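Local coordinates for protein prephenate dehydrogenase (Aquifex aeolicus, PDB 2G5C) that probably catalyses the NAD+-dependent oxidative decarboxylation of prephenate to 3-(4-hydroxyphenyl)pyruvate, a step in the biosynthesis of tyrosine, at residues I228-R231 against D232-L235; L68-V72 against R73-E77; A263-E266 against L267-Y270; L255-L258 against I259-E262; N35-S38 against I39-V43. One frame throughout, in Å; residues are numbered along the deposited sequence.

Contact 1: I228-R231 against D232-L235; sequences IMWR and DIFL
Four successive amides, from Asp232 to Leu235, each bond the carbonyl four residues back along helix 227-236, and the straightest of these bonds, Phe234 N to Trp230 O, measures 2.8 Å (N-H...O 166°). The side chains follow the same spacing. Ile233, with CG1 anti to its carbonyl carbon (chi1 -67°), brings CD1 over one face of Trp230, 3.8 Å from the centroid of the six-membered ring in a CH-pi contact. The same methyl lies 3.9 Å from CG of Met229, modelled as selenomethionine. Phe234 leans obliquely against the indole, the two planes at 47° and CE1 3.8 Å from Trp230 CE3. Swapping Phe234 for an alanine would probably open a gap beside the indole and strip the packing on Ala189 and Phe192 of helix 173-201. On the polar flank, Arg231 NH2 and NE converge on Asp232 OD1 in a salt bridge, NH2 at 2.8 Å; that oxygen, whose position is less certain, also pairs with Arg73. Leu271 and Ile259 of the second subunit pack on Trp230 and Phe234. This is a helix of the dimerization domain set between the subunit interface and the nucleotide site, to which Met229 belongs.

Contact 2: L68-V72 against R73-E77; sequences LSSPV and RTFRE. With NAD (nicotinamide-adenine-dinucleotide), chain E.
Phe75 lies between a carbon from the end of strand 65-68 and one from the start of its own helix: Leu68 CB sits over one ring face, 4.0 Å from the centroid, and Val72 CA over the opposite face, 3.8 Å from it, both as CH-pi contacts. The rim of the ring is turned to the loop backbone, Ser70 O lying near its plane beside CE1. Next to this sandwich runs a directional relay of hydroxyls. Ser70 OG donates to Thr74 OG1 at 2.6 Å, and Thr74 OG1 donates in turn to Pro71 O, also at 2.6 Å. Thr74 holds OG1 between its backbone N and carbonyl carbon (chi1 67°), which turns the hydroxyl back to the helix start. Pro71 O thus has two donors: OG1 arrives in the carbonyl plane on a lone pair, whereas Thr74 N comes from above that plane at 2.7 Å. Arg73 reaches outward to a salt bridge with Glu264 of the second subunit. The cofactor lies against the same loop, NAD O3D donating to Ser70 O at 2.5 Å and C8A of its adenine resting 3.4 Å from Pro71 CD. With the serine and threonine hydroxyls engaged inside the turn, the loop meets the nicotinamide ribose through a backbone carbonyl.

Contact 3: A263-E266 against L267-Y270; sequences AEEE and LVEY
Ala263-Glu266 and Leu267-Tyr270 meet within the opening turns of helix 264-279, a local contact between residues three and four apart. The helix is the second arm of an antiparallel hairpin with helix 238-260, in a region predicted to form a coiled coil, and Ala263 occupies its N-cap position. The first full backbone bond is the most direct: Leu267 N reaches Ala263 O at 2.8 Å, nearly along the C=O axis. Val268 N to Glu264 O is weak at 3.3 Å, and Tyr270 N closes on Glu266 O at 3.0 Å.

The side chains divide by face. Leu267 and Tyr270 turn to the partner arm, where Leu255 receives both and Leu258 touches the tyrosine; Tyr270 takes that course because CG stands anti to its backbone N (chi1 177°), and its ring also meets that of His254. Glu266, extended beyond CG, reaches Arg261 for a salt bridge, which probably moderates any repulsion from Glu269, whose OE1 is 5.9 Å from Glu266 OE1.

On the exposed face the carboxylates of Glu265 and Glu269 come together. Glu265, bent at chi2, folds its carboxylate toward Glu269. Its plane stands 66° from that of Glu269, and OE2 of Glu265 is 3.2 Å from OE2 of Glu269. Such closeness of like charges would probably raise the proton affinity of the pair. Glu265 OE2 also lies 3.3 Å from Glu269 CG, so it meets the aliphatic shank as well as the acid group.

Contact 4: L255-L258 against I259-E262; sequences LKEL and IVRE
Lys256 O is gripped by two amides of the following turn: Val260 N at 2.8 Å, in the carbonyl plane, and Ile259 N at 3.0 Å, a weak bond bent to 124°. Ile259 N is itself shared, because it also bonds Leu255 O in the regular helical pattern. One residue on, Arg261 N approaches Glu257 O almost straight (N-H...O 167°) at 3.1 Å, where the chain leaves helical geometry at Arg261.

Arg261 carries the polar side of the contact. Its CG lies between backbone N and carbonyl carbon (chi1 66°), and the chain then runs extended alongside Leu258, pointing the same way and bringing NH2 to 3.4 Å from Leu258 CD2. A water in the guanidinium plane, 3.2 Å from Arg261 NH1, donates to Glu257 OE1 at 2.7 Å. The acid and the arginine are therefore joined through this water, their own charged atoms being too far apart for a salt bridge. Arg261 pairs directly with Glu266 through NH2. On the apolar side the contact is loose, Leu255 CG standing 4.4 Å from Ile259 CD1, while Leu255 and Leu258 also pack on helix 264-279.

The polar ends of two further residues lead to the second subunit, Lys256 to its Glu249 (and to Asn253 of the same chain) and Glu262 to its Lys238. Glu262, at positive phi, turns the backbone: its N bonds Ile259 O at 3.1 Å, and Ala263 N probably bonds Leu258 O. Those two bonds make a Schellman motif, here ending helix 238-260 at the bend of a helical hairpin.

Contact 5: N35-S38 against I39-V43; sequences NPES and ISKAV. With NAD (nicotinamide-adenine-dinucleotide), chain E.
The first turns of helix 36-44, the helix of a beta-alpha-beta unit between strands 28-32 and 50-52, bring Pro36, Glu37 and Ser38 into contact with Ser40, Lys41 and Ala42. Ser40 N bonds Pro36 O at 3.1 Å, almost perfectly straight (N-H...O 175°), and Ala42 N bonds Ser38 O at the same length. Glu37 O takes two donors from one face of its plane: Lys41 N at 3.0 Å and Ser40 OG at 2.8 Å, the hydroxyl coming from above the carbonyl plane. Ser40 can fold onto its own helix in this way because OG lies between backbone N and carbonyl carbon (chi1 58°).

An alanine in place of Ser40 is likely to cost Glu37 O its hydroxyl donor, leaving that carbonyl to the amide of Lys41.

In this Rossmann-type nucleotide-binding domain the helix start faces the adenosine ribose of NAD. Asn35, at the N-cap position, has its backbone N bonded to Asp33, which also binds the cofactor. Ser38 OG makes a weak hydrogen bond of 3.4 Å to NAD O3B, and Asn35 CB comes within 3.7 Å of NAD O2B.

Away from the ribose, Glu37 bends at chi2 across the extended chain of Lys41, so that its OE1 rests 3.3 Å from Lys41 CE. The opposite charges probably attract, though beyond salt-bridge distance, Lys41 NZ lying 4.3 Å from Glu37 OE1 and keeping a weak, long ion pair with Glu129.

How the contacts relate
Along the chain the order is contact 5, contact 2, contact 1, contact 4, contact 3. Contacts 5 and 2 belong to the nucleotide-binding domain, their centres about 18 Å apart, and both touch the same NAD. Contact 1, on helix 227-236 of the dimerization domain, has its centre about 13 Å from that of contact 2 and touches it through Arg73, joining the two domains beside the cofactor. Contacts 4 and 3 follow directly on each other at the tip of the hairpin of helices 238-260 and 264-279, their centres about 9 Å apart but at least 34 Å from the others. Contacts 1, 2, 3 and 4 all reach the second subunit, so the subunit interface runs from beside the cofactor to the tip of the hairpin.

Contact 1: I228-R231 against D232-L235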
# COMPACT_ATOMS: atom_id res chain seq x y z
N ILE A 228 -18.56 -6.72 -0.65
CA ILE A 228 -19.45 -7.36 -1.62
C ILE A 228 -18.85 -7.31 -3.02
O ILE A 228 -18.83 -8.32 -3.72
CB ILE A 228 -20.85 -6.68 -1.63
CG1 ILE A 228 -21.64 -7.10 -0.39
CG2 ILE A 228 -21.61 -7.06 -2.89
CD1 ILE A 228 -20.98 -6.75 0.93
N MSE A 229 -18.35 -6.14 -3.42
CA MSE A 229 -17.76 -5.99 -4.75
C MSE A 229 -16.59 -6.96 -4.91
O MSE A 229 -16.50 -7.67 -5.92
CB MSE A 229 -17.26 -4.56 -4.97
CG MSE A 229 -16.60 -4.35 -6.34
SE MSE A 229 -15.98 -2.54 -6.68
CE MSE A 229 -14.11 -2.77 -6.24
N TRP A 230 -15.70 -7.01 -3.92
CA TRP A 230 -14.56 -7.90 -4.01
C TRP A 230 -14.95 -9.37 -3.94
O TRP A 230 -14.27 -10.22 -4.53
CB TRP A 230 -13.51 -7.52 -2.95
CG TRP A 230 -12.77 -6.30 -3.40
CD1 TRP A 230 -12.96 -5.01 -2.98
CD2 TRP A 230 -11.84 -6.23 -4.49
NE1 TRP A 230 -12.22 -4.14 -3.76
CE2 TRP A 230 -11.53 -4.87 -4.69
CE3 TRP A 230 -11.25 -7.19 -5.32
CZ2 TRP A 230 -10.65 -4.44 -5.69
CZ3 TRP A 230 -10.38 -6.77 -6.32
CH2 TRP A 230 -10.09 -5.40 -6.49
N ARG A 231 -16.04 -9.69 -3.25
CA ARG A 231 -16.50 -11.08 -3.21
C ARG A 231 -16.91 -11.46 -4.62
O ARG A 231 -16.69 -12.59 -5.07
CB ARG A 231 -17.72 -11.25 -2.30
CG ARG A 231 -18.35 -12.64 -2.43
CD ARG A 231 -19.82 -12.64 -2.06
NE ARG A 231 -20.64 -11.93 -3.03
CZ ARG A 231 -21.92 -11.64 -2.85
NH1 ARG A 231 -22.53 -11.99 -1.73
NH2 ARG A 231 -22.60 -10.99 -3.79
N ASP A 232 -17.52 -10.51 -5.32
CA ASP A 232 -17.98 -10.76 -6.68
C ASP A 232 -16.79 -10.84 -7.63
O ASP A 232 -16.74 -11.70 -8.50
CB ASP A 232 -18.95 -9.66 -7.13
CG ASP A 232 -20.20 -9.59 -6.26
OD1 ASP A 232 -20.63 -10.65 -5.75
OD2 ASP A 232 -20.77 -8.50 -6.10
N ILE A 233 -15.83 -9.94 -7.47
CA ILE A 233 -14.66 -9.94 -8.32
C ILE A 233 -13.89 -11.25 -8.14
O ILE A 233 -13.50 -11.87 -9.11
CB ILE A 233 -13.74 -8.74 -8.01
CG1 ILE A 233 -14.44 -7.44 -8.42
CG2 ILE A 233 -12.41 -8.89 -8.74
CD1 ILE A 233 -13.65 -6.18 -8.12
N PHE A 234 -13.68 -11.66 -6.89
CA PHE A 234 -12.95 -12.89 -6.62
C PHE A 234 -13.67 -14.10 -7.20
O PHE A 234 -13.04 -15.08 -7.59
CB PHE A 234 -12.71 -13.07 -5.11
CG PHE A 234 -11.76 -12.07 -4.52
CD1 PHE A 234 -10.72 -11.54 -5.28
CD2 PHE A 234 -11.87 -11.69 -3.18
CE1 PHE A 234 -9.81 -10.64 -4.72
CE2 PHE A 234 -10.96 -10.79 -2.61
CZ PHE A 234 -9.93 -10.26 -3.39
N LEU A 235 -15.00 -14.04 -7.28
CA LEU A 235 -15.78 -15.13 -7.85
C LEU A 235 -15.70 -15.08 -9.37
O LEU A 235 -15.38 -16.07 -10.03
CB LEU A 235 -17.25 -15.05 -7.45
CG LEU A 235 -18.18 -15.96 -8.27
CD1 LEU A 235 -17.89 -17.42 -7.95
CD2 LEU A 235 -19.64 -15.64 -7.98

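Contact 2: L68-V72 against R73-E77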
# COMPACT_ATOMS: atom_id res chain seq x y z
N LEU A 68 -23.89 0.27 -18.64
CA LEU A 68 -24.10 -0.57 -17.47
C LEU A 68 -23.12 -0.13 -16.39
O LEU A 68 -21.90 -0.27 -16.53
CB LEU A 68 -23.89 -2.04 -17.84
CG LEU A 68 -24.83 -2.55 -18.94
CD1 LEU A 68 -24.49 -3.99 -19.28
CD2 LEU A 68 -26.28 -2.44 -18.47
N SER A 69 -23.67 0.42 -15.31
CA SER A 69 -22.87 0.93 -14.21
C SER A 69 -23.34 0.40 -12.86
O SER A 69 -23.12 1.03 -11.83
CB SER A 69 -22.93 2.45 -14.22
OG SER A 69 -22.71 2.94 -15.53
N SER A 70 -24.00 -0.75 -12.89
CA SER A 70 -24.49 -1.40 -11.68
C SER A 70 -23.50 -2.51 -11.35
O SER A 70 -22.50 -2.69 -12.04
CB SER A 70 -25.88 -1.98 -11.94
OG SER A 70 -25.89 -2.83 -13.08
N PRO A 71 -23.75 -3.27 -10.27
CA PRO A 71 -22.81 -4.35 -9.95
C PRO A 71 -22.72 -5.37 -11.08
O PRO A 71 -23.73 -5.72 -11.70
CB PRO A 71 -23.39 -4.93 -8.67
CG PRO A 71 -23.95 -3.70 -7.99
CD PRO A 71 -24.66 -3.01 -9.14
N VAL A 72 -21.51 -5.85 -11.37
CA VAL A 72 -21.34 -6.82 -12.45
C VAL A 72 -22.28 -8.02 -12.29
O VAL A 72 -22.71 -8.60 -13.28
CB VAL A 72 -19.87 -7.32 -12.53
CG1 VAL A 72 -19.78 -8.54 -13.44
CG2 VAL A 72 -18.99 -6.21 -13.07
N ARG A 73 -22.59 -8.38 -11.05
CA ARG A 73 -23.49 -9.50 -10.80
C ARG A 73 -24.86 -9.27 -11.41
O ARG A 73 -25.60 -10.22 -11.66
CB ARG A 73 -23.67 -9.71 -9.29
CG ARG A 73 -22.55 -10.48 -8.60
CD ARG A 73 -22.55 -11.96 -8.97
NE ARG A 73 -21.62 -12.73 -8.15
CZ ARG A 73 -21.78 -12.97 -6.85
NH1 ARG A 73 -22.84 -12.50 -6.21
NH2 ARG A 73 -20.87 -13.67 -6.18
N THR A 74 -25.21 -8.01 -11.66
CA THR A 74 -26.52 -7.68 -12.22
C THR A 74 -26.56 -7.56 -13.74
O THR A 74 -27.64 -7.49 -14.33
CB THR A 74 -27.05 -6.35 -11.64
OG1 THR A 74 -26.23 -5.26 -12.08
CG2 THR A 74 -27.05 -6.40 -10.12
N PHE A 75 -25.40 -7.54 -14.37
CA PHE A 75 -25.31 -7.40 -15.81
C PHE A 75 -26.09 -8.45 -16.60
O PHE A 75 -26.88 -8.11 -17.48
CB PHE A 75 -23.85 -7.40 -16.25
CG PHE A 75 -23.10 -6.13 -15.91
CD1 PHE A 75 -23.55 -5.28 -14.90
CD2 PHE A 75 -21.94 -5.80 -16.60
CE1 PHE A 75 -22.85 -4.12 -14.57
CE2 PHE A 75 -21.23 -4.64 -16.28
CZ PHE A 75 -21.69 -3.80 -15.26
N ARG A 76 -25.86 -9.73 -16.30
CA ARG A 76 -26.54 -10.79 -17.03
C ARG A 76 -28.07 -10.72 -16.94
O ARG A 76 -28.76 -10.88 -17.95
CB ARG A 76 -26.04 -12.16 -16.55
CG ARG A 76 -24.58 -12.43 -16.92
CD ARG A 76 -24.15 -13.83 -16.48
NE ARG A 76 -22.77 -14.15 -16.86
CZ ARG A 76 -21.69 -13.63 -16.30
NH1 ARG A 76 -21.79 -12.75 -15.31
NH2 ARG A 76 -20.48 -14.00 -16.72
N GLU A 77 -28.60 -10.48 -15.75
CA GLU A 77 -30.04 -10.38 -15.55
C GLU A 77 -30.64 -9.18 -16.26
O GLU A 77 -31.69 -9.28 -16.89
CB GLU A 77 -30.37 -10.30 -14.05
CG GLU A 77 -29.63 -9.19 -13.33
CD GLU A 77 -30.01 -9.07 -11.86
OE1 GLU A 77 -31.11 -8.57 -11.58
OE2 GLU A 77 -29.19 -9.49 -11.01
PA NAD E . -22.26 2.33 -6.40
O1A NAD E . -21.91 3.74 -6.17
O2A NAD E . -22.59 1.51 -5.17
O5B NAD E . -23.48 2.34 -7.43
C5B NAD E . -24.06 1.13 -7.84
C4B NAD E . -25.51 1.38 -8.20
O4B NAD E . -26.01 0.12 -8.56
C3B NAD E . -26.37 1.85 -7.00
O3B NAD E . -26.97 3.11 -7.23
C2B NAD E . -27.35 0.69 -6.81
O2B NAD E . -28.62 1.04 -6.30
C1B NAD E . -27.37 0.14 -8.22
N9A NAD E . -27.89 -1.21 -8.46
C8A NAD E . -27.70 -2.37 -7.73
N7A NAD E . -28.37 -3.37 -8.33
C5A NAD E . -28.99 -2.88 -9.42
C6A NAD E . -29.81 -3.43 -10.42
N6A NAD E . -30.14 -4.71 -10.40
N1A NAD E . -30.30 -2.62 -11.44
C2A NAD E . -29.98 -1.26 -11.49
N3A NAD E . -29.17 -0.70 -10.51
C4A NAD E . -28.69 -1.51 -9.50
O3 NAD E . -21.09 1.54 -7.23
PN NAD E . -20.02 2.21 -8.22
O1N NAD E . -20.66 3.35 -8.90
O2N NAD E . -18.80 2.53 -7.42
O5D NAD E . -19.58 1.09 -9.29
C5D NAD E . -20.50 0.55 -10.22
C4D NAD E . -19.84 -0.41 -11.23
O4D NAD E . -18.63 0.15 -11.71
C3D NAD E . -19.49 -1.83 -10.76
O3D NAD E . -19.99 -2.76 -11.72
C2D NAD E . -17.97 -1.88 -10.68
O2D NAD E . -17.44 -3.16 -11.01
C1D NAD E . -17.55 -0.76 -11.63
N1N NAD E . -16.32 0.01 -11.27
C2N NAD E . -16.25 0.57 -9.99
C3N NAD E . -15.11 1.29 -9.62
C7N NAD E . -15.04 1.89 -8.24
O7N NAD E . -13.92 2.59 -7.91
N7N NAD E . -16.01 1.77 -7.35
C4N NAD E . -14.05 1.44 -10.55
C5N NAD E . -14.14 0.87 -11.84
C6N NAD E . -15.29 0.15 -12.19
O HOH W 1 -23.74 -10.81 -14.37

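Contact 3: A263-E266 against L267-Y270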
# COMPACT_ATOMS: atom_id res chain seq x y z
N ALA A 263 20.87 -16.38 3.24
CA ALA A 263 21.66 -16.15 2.03
C ALA A 263 21.83 -14.64 1.93
O ALA A 263 21.14 -13.98 1.16
CB ALA A 263 20.93 -16.67 0.80
N GLU A 264 22.74 -14.10 2.73
CA GLU A 264 22.96 -12.66 2.79
C GLU A 264 23.13 -11.93 1.46
O GLU A 264 22.49 -10.90 1.25
CB GLU A 264 24.14 -12.35 3.73
CG GLU A 264 25.47 -12.98 3.34
CD GLU A 264 26.37 -12.03 2.57
OE1 GLU A 264 26.00 -10.84 2.44
OE2 GLU A 264 27.44 -12.47 2.10
N GLU A 265 23.95 -12.46 0.56
CA GLU A 265 24.16 -11.82 -0.73
C GLU A 265 22.98 -12.01 -1.69
O GLU A 265 22.60 -11.07 -2.39
CB GLU A 265 25.44 -12.35 -1.39
CG GLU A 265 25.63 -11.96 -2.86
CD GLU A 265 25.75 -10.46 -3.08
OE1 GLU A 265 26.11 -9.73 -2.14
OE2 GLU A 265 25.50 -10.01 -4.22
N GLU A 266 22.41 -13.21 -1.72
CA GLU A 266 21.29 -13.44 -2.61
C GLU A 266 20.07 -12.63 -2.17
O GLU A 266 19.27 -12.20 -3.00
CB GLU A 266 20.92 -14.93 -2.67
CG GLU A 266 20.09 -15.27 -3.91
CD GLU A 266 19.84 -16.76 -4.07
OE1 GLU A 266 20.56 -17.55 -3.45
OE2 GLU A 266 18.92 -17.14 -4.83
N LEU A 267 19.94 -12.42 -0.86
CA LEU A 267 18.82 -11.65 -0.35
C LEU A 267 18.93 -10.21 -0.81
O LEU A 267 17.95 -9.63 -1.30
CB LEU A 267 18.77 -11.72 1.19
CG LEU A 267 17.58 -11.05 1.89
CD1 LEU A 267 16.28 -11.45 1.22
CD2 LEU A 267 17.56 -11.44 3.36
N VAL A 268 20.12 -9.62 -0.68
CA VAL A 268 20.29 -8.24 -1.12
C VAL A 268 20.02 -8.12 -2.62
O VAL A 268 19.42 -7.15 -3.06
CB VAL A 268 21.70 -7.69 -0.76
CG1 VAL A 268 22.80 -8.46 -1.48
CG2 VAL A 268 21.77 -6.21 -1.13
N GLU A 269 20.44 -9.11 -3.40
CA GLU A 269 20.21 -9.05 -4.84
C GLU A 269 18.72 -9.12 -5.17
O GLU A 269 18.25 -8.49 -6.11
CB GLU A 269 20.93 -10.18 -5.56
CG GLU A 269 22.43 -10.18 -5.40
CD GLU A 269 23.06 -11.39 -6.05
OE1 GLU A 269 22.58 -12.52 -5.80
OE2 GLU A 269 24.04 -11.22 -6.81
N TYR A 270 17.98 -9.92 -4.40
CA TYR A 270 16.55 -10.07 -4.60
C TYR A 270 15.87 -8.73 -4.38
O TYR A 270 15.03 -8.29 -5.17
CB TYR A 270 16.01 -11.10 -3.61
CG TYR A 270 14.51 -11.33 -3.66
CD1 TYR A 270 13.97 -12.46 -4.28
CD2 TYR A 270 13.63 -10.44 -3.04
CE1 TYR A 270 12.60 -12.69 -4.28
CE2 TYR A 270 12.26 -10.66 -3.04
CZ TYR A 270 11.75 -11.79 -3.65
OH TYR A 270 10.40 -12.03 -3.61

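Contact 4: L255-L258 against I259-E262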
# COMPACT_ATOMS: atom_id res chain seq x y z
N LEU A 255 11.52 -15.65 -1.18
CA LEU A 255 12.08 -14.66 -0.26
C LEU A 255 12.26 -15.31 1.13
O LEU A 255 13.33 -15.21 1.74
CB LEU A 255 11.14 -13.45 -0.15
CG LEU A 255 11.57 -12.33 0.81
CD1 LEU A 255 12.96 -11.85 0.43
CD2 LEU A 255 10.57 -11.19 0.74
N LYS A 256 11.22 -15.98 1.61
CA LYS A 256 11.27 -16.64 2.91
C LYS A 256 12.47 -17.57 3.01
O LYS A 256 13.19 -17.55 4.01
CB LYS A 256 9.99 -17.45 3.14
CG LYS A 256 9.97 -18.21 4.46
CD LYS A 256 8.68 -19.02 4.60
CE LYS A 256 8.56 -20.09 3.52
NZ LYS A 256 7.23 -20.77 3.59
N GLU A 257 12.68 -18.37 1.97
CA GLU A 257 13.80 -19.31 1.95
C GLU A 257 15.15 -18.61 2.03
O GLU A 257 16.05 -19.10 2.71
CB GLU A 257 13.73 -20.19 0.70
CG GLU A 257 12.59 -21.21 0.76
CD GLU A 257 12.56 -21.95 2.08
OE1 GLU A 257 13.59 -22.55 2.45
OE2 GLU A 257 11.51 -21.92 2.77
N LEU A 258 15.30 -17.48 1.35
CA LEU A 258 16.56 -16.76 1.40
C LEU A 258 16.82 -16.34 2.84
O LEU A 258 17.97 -16.24 3.28
CB LEU A 258 16.53 -15.53 0.50
CG LEU A 258 16.39 -15.79 -1.01
CD1 LEU A 258 16.45 -14.47 -1.76
CD2 LEU A 258 17.51 -16.71 -1.49
N ILE A 259 15.75 -16.09 3.58
CA ILE A 259 15.87 -15.69 4.98
C ILE A 259 16.17 -16.88 5.88
O ILE A 259 17.02 -16.81 6.77
CB ILE A 259 14.58 -14.99 5.46
CG1 ILE A 259 14.36 -13.71 4.67
CG2 ILE A 259 14.68 -14.69 6.95
CD1 ILE A 259 13.00 -13.05 4.87
N VAL A 260 15.46 -17.98 5.65
CA VAL A 260 15.65 -19.19 6.44
C VAL A 260 17.11 -19.66 6.42
O VAL A 260 17.66 -20.03 7.46
CB VAL A 260 14.77 -20.34 5.93
CG1 VAL A 260 15.25 -21.67 6.51
CG2 VAL A 260 13.31 -20.09 6.32
N ARG A 261 17.74 -19.65 5.25
CA ARG A 261 19.12 -20.10 5.18
C ARG A 261 20.14 -18.96 5.25
O ARG A 261 21.34 -19.17 5.07
CB ARG A 261 19.35 -20.92 3.91
CG ARG A 261 19.22 -20.18 2.58
CD ARG A 261 19.62 -21.15 1.47
NE ARG A 261 19.82 -20.52 0.17
CZ ARG A 261 18.84 -20.23 -0.68
NH1 ARG A 261 17.58 -20.50 -0.37
NH2 ARG A 261 19.13 -19.68 -1.85
N GLU A 262 19.65 -17.76 5.53
CA GLU A 262 20.50 -16.60 5.65
C GLU A 262 21.43 -16.39 4.45
O GLU A 262 22.64 -16.25 4.61
CB GLU A 262 21.31 -16.70 6.95
CG GLU A 262 20.44 -16.56 8.21
CD GLU A 262 21.07 -17.15 9.45
OE1 GLU A 262 22.27 -16.91 9.69
OE2 GLU A 262 20.36 -17.87 10.20
O HOH W 2 16.27 -22.36 1.94

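Contact 5: N35-S38 against I39-V43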
# COMPACT_ATOMS: atom_id res chain seq x y z
N ASN A 35 -32.90 1.46 -6.64
CA ASN A 35 -33.06 2.32 -5.48
C ASN A 35 -33.73 3.64 -5.83
O ASN A 35 -33.20 4.44 -6.60
CB ASN A 35 -31.70 2.59 -4.83
CG ASN A 35 -31.78 3.62 -3.72
OD1 ASN A 35 -32.48 3.44 -2.74
ND2 ASN A 35 -31.05 4.71 -3.89
N PRO A 36 -34.91 3.90 -5.25
CA PRO A 36 -35.68 5.13 -5.47
C PRO A 36 -34.85 6.38 -5.24
O PRO A 36 -34.86 7.32 -6.04
CB PRO A 36 -36.83 5.00 -4.47
CG PRO A 36 -37.03 3.52 -4.37
CD PRO A 36 -35.61 3.01 -4.30
N GLU A 37 -34.12 6.39 -4.12
CA GLU A 37 -33.27 7.50 -3.74
C GLU A 37 -32.20 7.86 -4.76
O GLU A 37 -31.87 9.04 -4.94
CB GLU A 37 -32.60 7.20 -2.39
CG GLU A 37 -33.35 7.73 -1.19
CD GLU A 37 -33.36 9.25 -1.14
OE1 GLU A 37 -32.28 9.86 -1.27
OE2 GLU A 37 -34.45 9.83 -0.97
N SER A 38 -31.65 6.85 -5.43
CA SER A 38 -30.61 7.08 -6.43
C SER A 38 -31.17 7.95 -7.55
O SER A 38 -30.54 8.92 -7.99
CB SER A 38 -30.13 5.75 -7.01
OG SER A 38 -29.65 4.89 -5.99
N ILE A 39 -32.37 7.60 -8.01
CA ILE A 39 -33.04 8.34 -9.07
C ILE A 39 -33.37 9.77 -8.64
O ILE A 39 -32.95 10.74 -9.27
CB ILE A 39 -34.35 7.63 -9.49
CG1 ILE A 39 -34.06 6.17 -9.86
CG2 ILE A 39 -35.00 8.38 -10.65
CD1 ILE A 39 -33.06 5.99 -10.98
N SER A 40 -34.12 9.89 -7.55
CA SER A 40 -34.54 11.18 -7.02
C SER A 40 -33.38 12.16 -6.85
O SER A 40 -33.43 13.29 -7.35
CB SER A 40 -35.24 11.00 -5.68
OG SER A 40 -34.39 10.35 -4.75
N LYS A 41 -32.33 11.74 -6.15
CA LYS A 41 -31.17 12.59 -5.94
C LYS A 41 -30.49 12.95 -7.25
O LYS A 41 -30.11 14.10 -7.47
CB LYS A 41 -30.17 11.90 -5.01
CG LYS A 41 -30.58 11.88 -3.55
CD LYS A 41 -29.39 11.58 -2.66
CE LYS A 41 -29.70 11.87 -1.20
NZ LYS A 41 -28.49 11.72 -0.34
N ALA A 42 -30.33 11.96 -8.12
CA ALA A 42 -29.67 12.17 -9.41
C ALA A 42 -30.42 13.22 -10.22
O ALA A 42 -29.81 14.01 -10.94
CB ALA A 42 -29.59 10.87 -10.18
N VAL A 43 -31.74 13.22 -10.10
CA VAL A 43 -32.57 14.18 -10.83
C VAL A 43 -32.39 15.58 -10.25
O VAL A 43 -32.24 16.55 -11.00
CB VAL A 43 -34.07 13.81 -10.75
CG1 VAL A 43 -34.90 14.85 -11.48
CG2 VAL A 43 -34.30 12.43 -11.36
PA NAD E . -22.26 2.33 -6.40
O1A NAD E . -21.91 3.74 -6.17
O2A NAD E . -22.59 1.51 -5.17
O5B NAD E . -23.48 2.34 -7.43
C5B NAD E . -24.06 1.13 -7.84
C4B NAD E . -25.51 1.38 -8.20
O4B NAD E . -26.01 0.12 -8.56
C3B NAD E . -26.37 1.85 -7.00
O3B NAD E . -26.97 3.11 -7.23
C2B NAD E . -27.35 0.69 -6.81
O2B NAD E . -28.62 1.04 -6.30
C1B NAD E . -27.37 0.14 -8.22
N9A NAD E . -27.89 -1.21 -8.46
C8A NAD E . -27.70 -2.37 -7.73
N7A NAD E . -28.37 -3.37 -8.33
C5A NAD E . -28.99 -2.88 -9.42
C6A NAD E . -29.81 -3.43 -10.42
N6A NAD E . -30.14 -4.71 -10.40
N1A NAD E . -30.30 -2.62 -11.44
C2A NAD E . -29.98 -1.26 -11.49
N3A NAD E . -29.17 -0.70 -10.51
C4A NAD E . -28.69 -1.51 -9.50
O3 NAD E . -21.09 1.54 -7.23
PN NAD E . -20.02 2.21 -8.22
O1N NAD E . -20.66 3.35 -8.90
O2N NAD E . -18.80 2.53 -7.42
O5D NAD E . -19.58 1.09 -9.29
C5D NAD E . -20.50 0.55 -10.22
C4D NAD E . -19.84 -0.41 -11.23
O4D NAD E . -18.63 0.15 -11.71
C3D NAD E . -19.49 -1.83 -10.76
O3D NAD E . -19.99 -2.76 -11.72
C2D NAD E . -17.97 -1.88 -10.68
O2D NAD E . -17.44 -3.16 -11.01
C1D NAD E . -17.55 -0.76 -11.63
N1N NAD E . -16.32 0.01 -11.27
C2N NAD E . -16.25 0.57 -9.99
C3N NAD E . -15.11 1.29 -9.62
C7N NAD E . -15.04 1.89 -8.24
O7N NAD E . -13.92 2.59 -7.91
N7N NAD E . -16.01 1.77 -7.35
C4N NAD E . -14.05 1.44 -10.55
C5N NAD E . -14.14 0.87 -11.84
C6N NAD E . -15.29 0.15 -12.19